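PDB 3VSN: Non-sulfated chondroitin lyase E66 from Autographa californica nucleopolyhedrovirus, which cleaves non-sulfated chondroitin as a lyase of the occlusion-derived virus envelope and is essential for oral infection of the insect host. Local coordinates for residues Lys333-Ser338 with Leu556-His561; Leu361-Arg366 with Ala435-Leu440; Leu524-Arg527 with Val533-Val536. One frame throughout, in Å; residues are numbered along the deposited sequence.

Contact 1: Lys333-Ser338 with Leu556-His561; sequences KTYYGS and LNVEGH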
loop_
_atom_site.group_PDB
_atom_site.type_symbol
_atom_site.label_atom_id
_atom_site.label_comp_id
_atom_site.label_asym_id
_atom_site.label_seq_id
_atom_site.Cartn_x
_atom_site.Cartn_y
_atom_site.Cartn_z
ATOM N N LYS A 333 7.742 9.634 13.891
ATOM C CA LYS A 333 6.760 10.125 14.855
ATOM C C LYS A 333 5.833 11.179 14.233
ATOM O O LYS A 333 4.720 11.383 14.710
ATOM C CB LYS A 333 7.461 10.694 16.094
ATOM C CG LYS A 333 8.210 9.649 16.917
ATOM C CD LYS A 333 8.934 10.266 18.105
ATOM C CE LYS A 333 9.784 9.217 18.812
ATOM N NZ LYS A 333 10.617 9.802 19.899
ATOM N N THR A 334 6.290 11.828 13.162
ATOM C CA THR A 334 5.561 12.961 12.581
ATOM C C THR A 334 4.999 12.740 11.177
ATOM O O THR A 334 4.019 13.388 10.797
ATOM C CB THR A 334 6.415 14.250 12.576
ATOM O OG1 THR A 334 7.631 14.024 11.849
ATOM C CG2 THR A 334 6.732 14.702 14.003
ATOM N N TYR A 335 5.606 11.844 10.400
ATOM C CA TYR A 335 5.138 11.630 9.027
ATOM C C TYR A 335 5.279 10.215 8.474
ATOM O O TYR A 335 6.013 9.384 9.010
ATOM C CB TYR A 335 5.750 12.662 8.059
ATOM C CG TYR A 335 7.182 12.425 7.598
ATOM C CD1 TYR A 335 8.256 13.059 8.231
ATOM C CD2 TYR A 335 7.458 11.611 6.497
ATOM C CE1 TYR A 335 9.562 12.871 7.793
ATOM C CE2 TYR A 335 8.761 11.412 6.057
ATOM C CZ TYR A 335 9.808 12.046 6.704
ATOM O OH TYR A 335 11.099 11.856 6.256
ATOM N N TYR A 336 4.523 9.959 7.411
ATOM C CA TYR A 336 4.702 8.793 6.562
ATOM C C TYR A 336 5.144 9.319 5.205
ATOM O O TYR A 336 4.510 10.216 4.650
ATOM C CB TYR A 336 3.387 8.007 6.427
ATOM C CG TYR A 336 3.384 6.993 5.295
ATOM C CD1 TYR A 336 3.854 5.696 5.491
ATOM C CD2 TYR A 336 2.919 7.338 4.023
ATOM C CE1 TYR A 336 3.857 4.769 4.455
ATOM C CE2 TYR A 336 2.925 6.423 2.982
ATOM C CZ TYR A 336 3.391 5.139 3.203
ATOM O OH TYR A 336 3.398 4.228 2.167
ATOM N N GLY A 337 6.242 8.784 4.684
ATOM C CA GLY A 337 6.707 9.138 3.344
ATOM C C GLY A 337 7.102 7.887 2.589
ATOM O O GLY A 337 7.597 6.935 3.189
ATOM N N SER A 338 6.889 7.880 1.276
ATOM C CA SER A 338 7.270 6.722 0.464
ATOM C C SER A 338 7.498 7.089 -0.993
ATOM O O SER A 338 6.834 7.979 -1.528
ATOM C CB SER A 338 6.199 5.629 0.562
ATOM O OG SER A 338 6.637 4.422 -0.044
ATOM N N LEU A 556 10.063 19.428 1.374
ATOM C CA LEU A 556 8.870 19.500 2.200
ATOM C C LEU A 556 9.288 19.287 3.654
ATOM O O LEU A 556 10.204 18.510 3.921
ATOM C CB LEU A 556 7.853 18.435 1.771
ATOM C CG LEU A 556 7.311 18.454 0.329
ATOM C CD1 LEU A 556 6.387 17.264 0.092
ATOM C CD2 LEU A 556 6.589 19.757 0.004
ATOM N N ASN A 557 8.635 20.000 4.570
ATOM C CA ASN A 557 8.817 19.826 6.013
ATOM C C ASN A 557 7.494 19.537 6.662
ATOM O O ASN A 557 6.465 20.048 6.214
ATOM C CB ASN A 557 9.298 21.122 6.670
ATOM C CG ASN A 557 10.735 21.429 6.377
ATOM O OD1 ASN A 557 11.610 20.582 6.543
ATOM N ND2 ASN A 557 10.995 22.657 5.967
ATOM N N VAL A 558 7.525 18.768 7.745
ATOM C CA VAL A 558 6.391 18.693 8.652
ATOM C C VAL A 558 6.234 20.081 9.277
ATOM O O VAL A 558 7.212 20.672 9.749
ATOM C CB VAL A 558 6.602 17.642 9.763
ATOM C CG1 VAL A 558 5.431 17.647 10.740
ATOM C CG2 VAL A 558 6.772 16.254 9.162
ATOM N N GLU A 559 5.010 20.600 9.255
ATOM C CA GLU A 559 4.720 21.908 9.841
ATOM C C GLU A 559 5.190 21.953 11.289
ATOM O O GLU A 559 4.917 21.036 12.066
ATOM C CB GLU A 559 3.225 22.231 9.747
ATOM C CG GLU A 559 2.887 23.656 10.162
ATOM C CD GLU A 559 1.435 24.026 9.933
ATOM O OE1 GLU A 559 0.608 23.134 9.648
ATOM O OE2 GLU A 559 1.122 25.226 10.046
ATOM N N GLY A 560 5.911 23.017 11.632
ATOM C CA GLY A 560 6.497 23.178 12.960
ATOM C C GLY A 560 7.897 22.598 13.115
ATOM O O GLY A 560 8.489 22.700 14.195
ATOM N N HIS A 561 8.429 21.995 12.047
ATOM C CA HIS A 561 9.735 21.315 12.091
ATOM C C HIS A 561 10.684 21.730 10.999
ATOM O O HIS A 561 10.915 20.968 10.048
ATOM C CB HIS A 561 9.553 19.801 12.032
ATOM C CG HIS A 561 8.945 19.211 13.273
ATOM N ND1 HIS A 561 7.618 19.027 13.411
ATOM C CD2 HIS A 561 9.530 18.758 14.449
ATOM C CE1 HIS A 561 7.365 18.485 14.613
ATOM N NE2 HIS A 561 8.536 18.323 15.250
#
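Val558 packs against Thr334 and Tyr335 with its two methyl groups, and most of the contact runs through them. CG2 does most of the touching: it lies 3.6 Å from Tyr335 CD1, meeting the ring at a slant, and it also approaches CB of the same tyrosine. CG1, which stands anti to the backbone N (chi1 177°), adds a second touch on the threonine, with Val558 CG1 4.0 Å from Thr334 CB. Beyond the valine, the methyl CG2 of Thr334 meets the His561 imidazole obliquely, 3.9 Å from His561 CE1.

No hydrogen bond crosses between the segments; the polar groups are held from elsewhere. Thr334 OG1 sits 3.6 Å from Val558 CG2 but is hydrogen-bonded to His451, whose ring also meets that of His561. The hydroxyl of Tyr335 is bonded to the carbonyl of Tyr449. Within 556-561, a type II turn from Val558 to His561, closed by His561 N on Val558 O at 2.9 Å, brings the imidazole back toward Thr334.

The contact joins the start of strand 335-340 to the end of strand 550-558, two strands of different antiparallel sheets. Its chemistry implies a small interface made by methyl packing, while bonds to Tyr449 and His451 fix the tyrosine and threonine that the valine packs against.

Contact 2: Leu361-Arg366 with Ala435-Leu440; sequences LWTMAR and AEMNNL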
loop_
_atom_site.group_PDB
_atom_site.type_symbol
_atom_site.label_atom_id
_atom_site.label_comp_id
_atom_site.label_asym_id
_atom_site.label_seq_id
_atom_site.Cartn_x
_atom_site.Cartn_y
_atom_site.Cartn_z
ATOM N N LEU A 361 0.812 9.668 -10.907
ATOM C CA LEU A 361 0.774 9.449 -9.456
ATOM C C LEU A 361 1.603 8.232 -9.031
ATOM O O LEU A 361 2.306 8.278 -8.021
ATOM C CB LEU A 361 -0.678 9.314 -8.966
ATOM C CG LEU A 361 -0.941 9.161 -7.461
ATOM C CD1 LEU A 361 -0.494 10.392 -6.681
ATOM C CD2 LEU A 361 -2.412 8.872 -7.208
ATOM N N TRP A 362 1.535 7.158 -9.815
ATOM C CA TRP A 362 2.287 5.931 -9.521
ATOM C C TRP A 362 3.772 6.052 -9.728
ATOM O O TRP A 362 4.550 5.296 -9.138
ATOM C CB TRP A 362 1.773 4.782 -10.377
ATOM C CG TRP A 362 0.452 4.191 -9.940
ATOM C CD1 TRP A 362 -0.561 4.795 -9.193
ATOM C CD2 TRP A 362 -0.051 2.849 -10.249
ATOM N NE1 TRP A 362 -1.617 3.931 -9.013
ATOM C CE2 TRP A 362 -1.377 2.750 -9.624
ATOM C CE3 TRP A 362 0.451 1.755 -10.946
ATOM C CZ2 TRP A 362 -2.148 1.598 -9.715
ATOM C CZ3 TRP A 362 -0.337 0.599 -11.035
ATOM C CH2 TRP A 362 -1.606 0.526 -10.436
ATOM N N THR A 363 4.184 6.985 -10.579
ATOM C CA THR A 363 5.584 7.084 -10.982
ATOM C C THR A 363 6.317 8.293 -10.411
ATOM O O THR A 363 7.547 8.305 -10.357
ATOM C CB THR A 363 5.727 7.122 -12.516
ATOM O OG1 THR A 363 4.981 8.226 -13.047
ATOM C CG2 THR A 363 5.226 5.818 -13.133
ATOM N N MET A 364 5.572 9.310 -9.988
ATOM C CA MET A 364 6.195 10.583 -9.633
ATOM C C MET A 364 5.757 11.191 -8.301
ATOM O O MET A 364 6.161 12.309 -7.978
ATOM C CB MET A 364 6.011 11.592 -10.775
ATOM C CG MET A 364 6.836 11.274 -12.009
ATOM S SD MET A 364 6.556 12.438 -13.357
ATOM C CE MET A 364 5.034 11.799 -14.052
ATOM N N ALA A 365 4.942 10.472 -7.525
ATOM C CA ALA A 365 4.579 10.952 -6.186
ATOM C C ALA A 365 5.834 11.057 -5.324
ATOM O O ALA A 365 6.545 10.070 -5.126
ATOM C CB ALA A 365 3.553 10.040 -5.527
ATOM N N ARG A 366 6.108 12.268 -4.845
ATOM C CA ARG A 366 7.234 12.545 -3.956
ATOM C C ARG A 366 6.705 13.411 -2.825
ATOM O O ARG A 366 6.821 14.639 -2.854
ATOM C CB ARG A 366 8.367 13.262 -4.706
ATOM C CG ARG A 366 8.874 12.544 -5.952
ATOM C CD ARG A 366 9.624 11.268 -5.602
ATOM N NE ARG A 366 10.295 10.696 -6.768
ATOM C CZ ARG A 366 9.757 9.784 -7.574
ATOM N NH1 ARG A 366 8.526 9.327 -7.357
ATOM N NH2 ARG A 366 10.452 9.330 -8.607
ATOM N N ALA A 435 7.791 5.283 -22.370
ATOM C CA ALA A 435 7.343 5.440 -23.758
ATOM C C ALA A 435 5.910 5.975 -23.859
ATOM O O ALA A 435 5.627 6.841 -24.686
ATOM C CB ALA A 435 7.480 4.128 -24.524
ATOM N N GLU A 436 5.026 5.477 -22.995
ATOM C CA GLU A 436 3.598 5.808 -23.057
ATOM C C GLU A 436 3.249 7.179 -22.468
ATOM O O GLU A 436 2.118 7.647 -22.607
ATOM C CB GLU A 436 2.759 4.711 -22.387
ATOM C CG GLU A 436 2.859 3.335 -23.039
ATOM C CD GLU A 436 4.102 2.551 -22.634
ATOM O OE1 GLU A 436 4.836 2.978 -21.715
ATOM O OE2 GLU A 436 4.350 1.493 -23.242
ATOM N N MET A 437 4.210 7.816 -21.803
ATOM C CA MET A 437 4.016 9.181 -21.314
ATOM C C MET A 437 4.856 10.163 -22.124
ATOM O O MET A 437 5.560 11.009 -21.562
ATOM C CB MET A 437 4.311 9.286 -19.810
ATOM C CG MET A 437 3.275 8.579 -18.943
ATOM S SD MET A 437 3.321 8.995 -17.184
ATOM C CE MET A 437 4.861 8.229 -16.690
ATOM N N ASN A 438 4.772 10.038 -23.452
ATOM C CA ASN A 438 5.449 10.950 -24.374
ATOM C C ASN A 438 6.982 10.891 -24.251
ATOM O O ASN A 438 7.671 11.908 -24.396
ATOM C CB ASN A 438 4.916 12.377 -24.156
ATOM C CG ASN A 438 5.391 13.355 -25.205
ATOM O OD1 ASN A 438 5.524 13.010 -26.376
ATOM N ND2 ASN A 438 5.648 14.592 -24.786
ATOM N N ASN A 439 7.505 9.692 -23.988
ATOM C CA ASN A 439 8.944 9.474 -23.758
ATOM C C ASN A 439 9.525 10.295 -22.602
ATOM O O ASN A 439 10.713 10.639 -22.613
ATOM C CB ASN A 439 9.768 9.680 -25.044
ATOM C CG ASN A 439 9.834 8.432 -25.915
ATOM O OD1 ASN A 439 10.056 8.522 -27.123
ATOM N ND2 ASN A 439 9.658 7.266 -25.307
ATOM N N LEU A 440 8.686 10.610 -21.615
ATOM C CA LEU A 440 9.149 11.262 -20.389
ATOM C C LEU A 440 10.296 10.477 -19.779
ATOM O O LEU A 440 10.209 9.257 -19.604
ATOM C CB LEU A 440 8.017 11.401 -19.363
ATOM C CG LEU A 440 8.396 11.942 -17.975
ATOM C CD1 LEU A 440 8.715 13.433 -18.015
ATOM C CD2 LEU A 440 7.286 11.650 -16.980
#
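The loop between strands 426-434 and 440-449 of a beta hairpin ends in a type I' turn from Met437 to Leu440, and packs here against the C-terminal part of helix 359-364. The turn is closed by a backbone bond from Leu440 N to Met437 O of 3.2 Å. Across the contact it presents Met437 and Leu440, which meet Thr363 and Met364 end to end in a buried setting. The hairpin belongs to a large antiparallel sheet of the beta-rich part of this lyase, and the helix follows closely on Glu350, a residue important for catalysis; the side chains of Thr363 and Glu350 are about 10 Å apart.

Met364 and Leu440 reach toward each other tip to tip. The thioether of Met364 is bent about its last torsion (chi3 -81°), and both its sulfur and its methyl meet one leucine methyl: Leu440 CD2 is 3.8 Å from Met364 SD and 3.7 Å from Met364 CE. Phe442 and Tyr457, from strands 440-449 and 452-461, also touch Met364, while Phe434 touches both Thr363 and Leu440. The two methionine methyls are more loosely associated, Met364 CE lying 4.4 Å from Met437 CE.

Behind this apolar layer, Arg366 folds back on its own segment. Its NH1 donates to Ala365 O at 3.1 Å, with the carbonyl oxygen in the guanidinium plane, although the nitrogen stands above the carbonyl plane; a second bond, to Thr363 O, is weak. The hydroxyl of Thr363 bonds to the carbonyl of Ala359, one turn back in the helix, and the methyl of Met437 comes tip to tip with this hydroxyl, Met437 CE 3.6 Å from Thr363 OG1.

Contact 3: Leu524-Arg527 with Val533-Val536; sequences LTVR and VELV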
loop_
_atom_site.group_PDB
_atom_site.type_symbol
_atom_site.label_atom_id
_atom_site.label_comp_id
_atom_site.label_asym_id
_atom_site.label_seq_id
_atom_site.Cartn_x
_atom_site.Cartn_y
_atom_site.Cartn_z
ATOM N N LEU A 524 9.096 29.184 -7.165
ATOM C CA LEU A 524 7.772 28.643 -6.884
ATOM C C LEU A 524 6.706 29.615 -7.361
ATOM O O LEU A 524 6.762 30.807 -7.053
ATOM C CB LEU A 524 7.604 28.389 -5.383
ATOM C CG LEU A 524 8.626 27.500 -4.668
ATOM C CD1 LEU A 524 8.345 27.479 -3.170
ATOM C CD2 LEU A 524 8.626 26.088 -5.236
ATOM N N THR A 525 5.743 29.098 -8.120
ATOM C CA THR A 525 4.623 29.897 -8.608
ATOM C C THR A 525 3.313 29.155 -8.369
ATOM O O THR A 525 3.306 27.930 -8.208
ATOM C CB THR A 525 4.771 30.257 -10.103
ATOM O OG1 THR A 525 5.052 29.072 -10.857
ATOM C CG2 THR A 525 5.894 31.275 -10.309
ATOM N N VAL A 526 2.218 29.910 -8.335
ATOM C CA VAL A 526 0.896 29.379 -7.999
ATOM C C VAL A 526 -0.008 29.344 -9.231
ATOM O O VAL A 526 -0.057 30.308 -9.995
ATOM C CB VAL A 526 0.228 30.226 -6.890
ATOM C CG1 VAL A 526 -1.191 29.745 -6.604
ATOM C CG2 VAL A 526 1.067 30.195 -5.619
ATOM N N ARG A 527 -0.726 28.235 -9.411
ATOM C CA ARG A 527 -1.641 28.073 -10.540
ATOM C C ARG A 527 -2.744 27.071 -10.209
ATOM O O ARG A 527 -2.512 26.120 -9.462
ATOM C CB ARG A 527 -0.865 27.603 -11.775
ATOM C CG ARG A 527 -1.678 27.518 -13.059
ATOM C CD ARG A 527 -0.807 27.062 -14.221
ATOM N NE ARG A 527 -0.284 25.714 -14.001
ATOM C CZ ARG A 527 -0.905 24.593 -14.356
ATOM N NH1 ARG A 527 -2.087 24.634 -14.964
ATOM N NH2 ARG A 527 -0.344 23.421 -14.097
ATOM N N VAL A 533 -8.533 22.090 -7.979
ATOM C CA VAL A 533 -7.131 21.980 -7.568
ATOM C C VAL A 533 -6.393 23.324 -7.596
ATOM O O VAL A 533 -6.594 24.131 -8.508
ATOM C CB VAL A 533 -6.383 20.959 -8.462
ATOM C CG1 VAL A 533 -4.903 20.882 -8.106
ATOM C CG2 VAL A 533 -7.015 19.578 -8.349
ATOM N N GLU A 534 -5.549 23.554 -6.588
ATOM C CA GLU A 534 -4.571 24.648 -6.605
ATOM C C GLU A 534 -3.164 24.066 -6.412
ATOM O O GLU A 534 -2.976 23.117 -5.638
ATOM C CB GLU A 534 -4.881 25.695 -5.525
ATOM C CG GLU A 534 -4.147 27.021 -5.705
ATOM C CD GLU A 534 -4.332 27.989 -4.540
ATOM O OE1 GLU A 534 -4.679 27.545 -3.419
ATOM O OE2 GLU A 534 -4.108 29.209 -4.744
ATOM N N LEU A 535 -2.186 24.635 -7.115
ATOM C CA LEU A 535 -0.813 24.129 -7.088
ATOM C C LEU A 535 0.214 25.192 -6.744
ATOM O O LEU A 535 0.041 26.368 -7.065
ATOM C CB LEU A 535 -0.423 23.550 -8.455
ATOM C CG LEU A 535 -1.279 22.496 -9.157
ATOM C CD1 LEU A 535 -0.774 22.306 -10.581
ATOM C CD2 LEU A 535 -1.262 21.173 -8.399
ATOM N N VAL A 536 1.287 24.756 -6.089
ATOM C CA VAL A 536 2.561 25.467 -6.112
ATOM C C VAL A 536 3.446 24.607 -7.008
ATOM O O VAL A 536 3.548 23.393 -6.802
ATOM C CB VAL A 536 3.190 25.593 -4.712
ATOM C CG1 VAL A 536 4.557 26.263 -4.795
ATOM C CG2 VAL A 536 2.271 26.369 -3.777
#
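Arg527 and Leu535 form the hydrogen-bonded pair of an antiparallel beta hairpin, strands 525-530 and 533-540, and their side chains run side by side from one face of the sheet. Arg527 N donates to Leu535 O at 3.1 Å, and Leu535 N returns a shorter bond to Arg527 O at 2.8 Å.

The arginine chain leaves extended and then bends at chi3 (63°), which brings the guanidinium alongside the leucine: Arg527 NH2 is 3.7 Å from Leu535 CD1 in an oblique approach. The charge is met elsewhere, by a salt bridge from NE to Glu537 and a bond from NH1 to the carbonyl of Leu394.

Val526 and Val536, the non-hydrogen-bonded pair, occupy the other face. Val526 CG1 lies 3.5 Å from Glu534 OE2, and Val536 CG1 packs 3.8 Å from Leu524 CB. With CG anti to the backbone N (chi1 -165°), Glu534 stretches its carboxylate past the Val526 methyl to Arg479 and to the backbone N-H groups of Phe490 and Glu491 in helix 490-496.

Backbone bonds thus fix the register, while the guanidinium and the carboxylate each brush an apolar neighbour across the hairpin with their charges paired to Glu537 and Arg479.

How the contacts relate
All three contacts lie in the beta-rich part of the chain: contacts 1 and 2 both pack on one seven-stranded antiparallel sheet, contact 3 lies within another sheet. Contact 2 is the buried one; contacts 1 and 3 are partly buried, and contact 3, on an outermost strand, lies farther from the chain's centre. Contact 3 is a local hairpin that relies on backbone bonds, whereas contacts 1 and 2 join elements distant in sequence with no hydrogen bond between their segments, using valine and threonine methyls in one and methionine and leucine ends in the other. Contacts 1 and 2 touch, Leu556 CD1 packing 4.0 Å from Arg366 O; contact 3 touches neither.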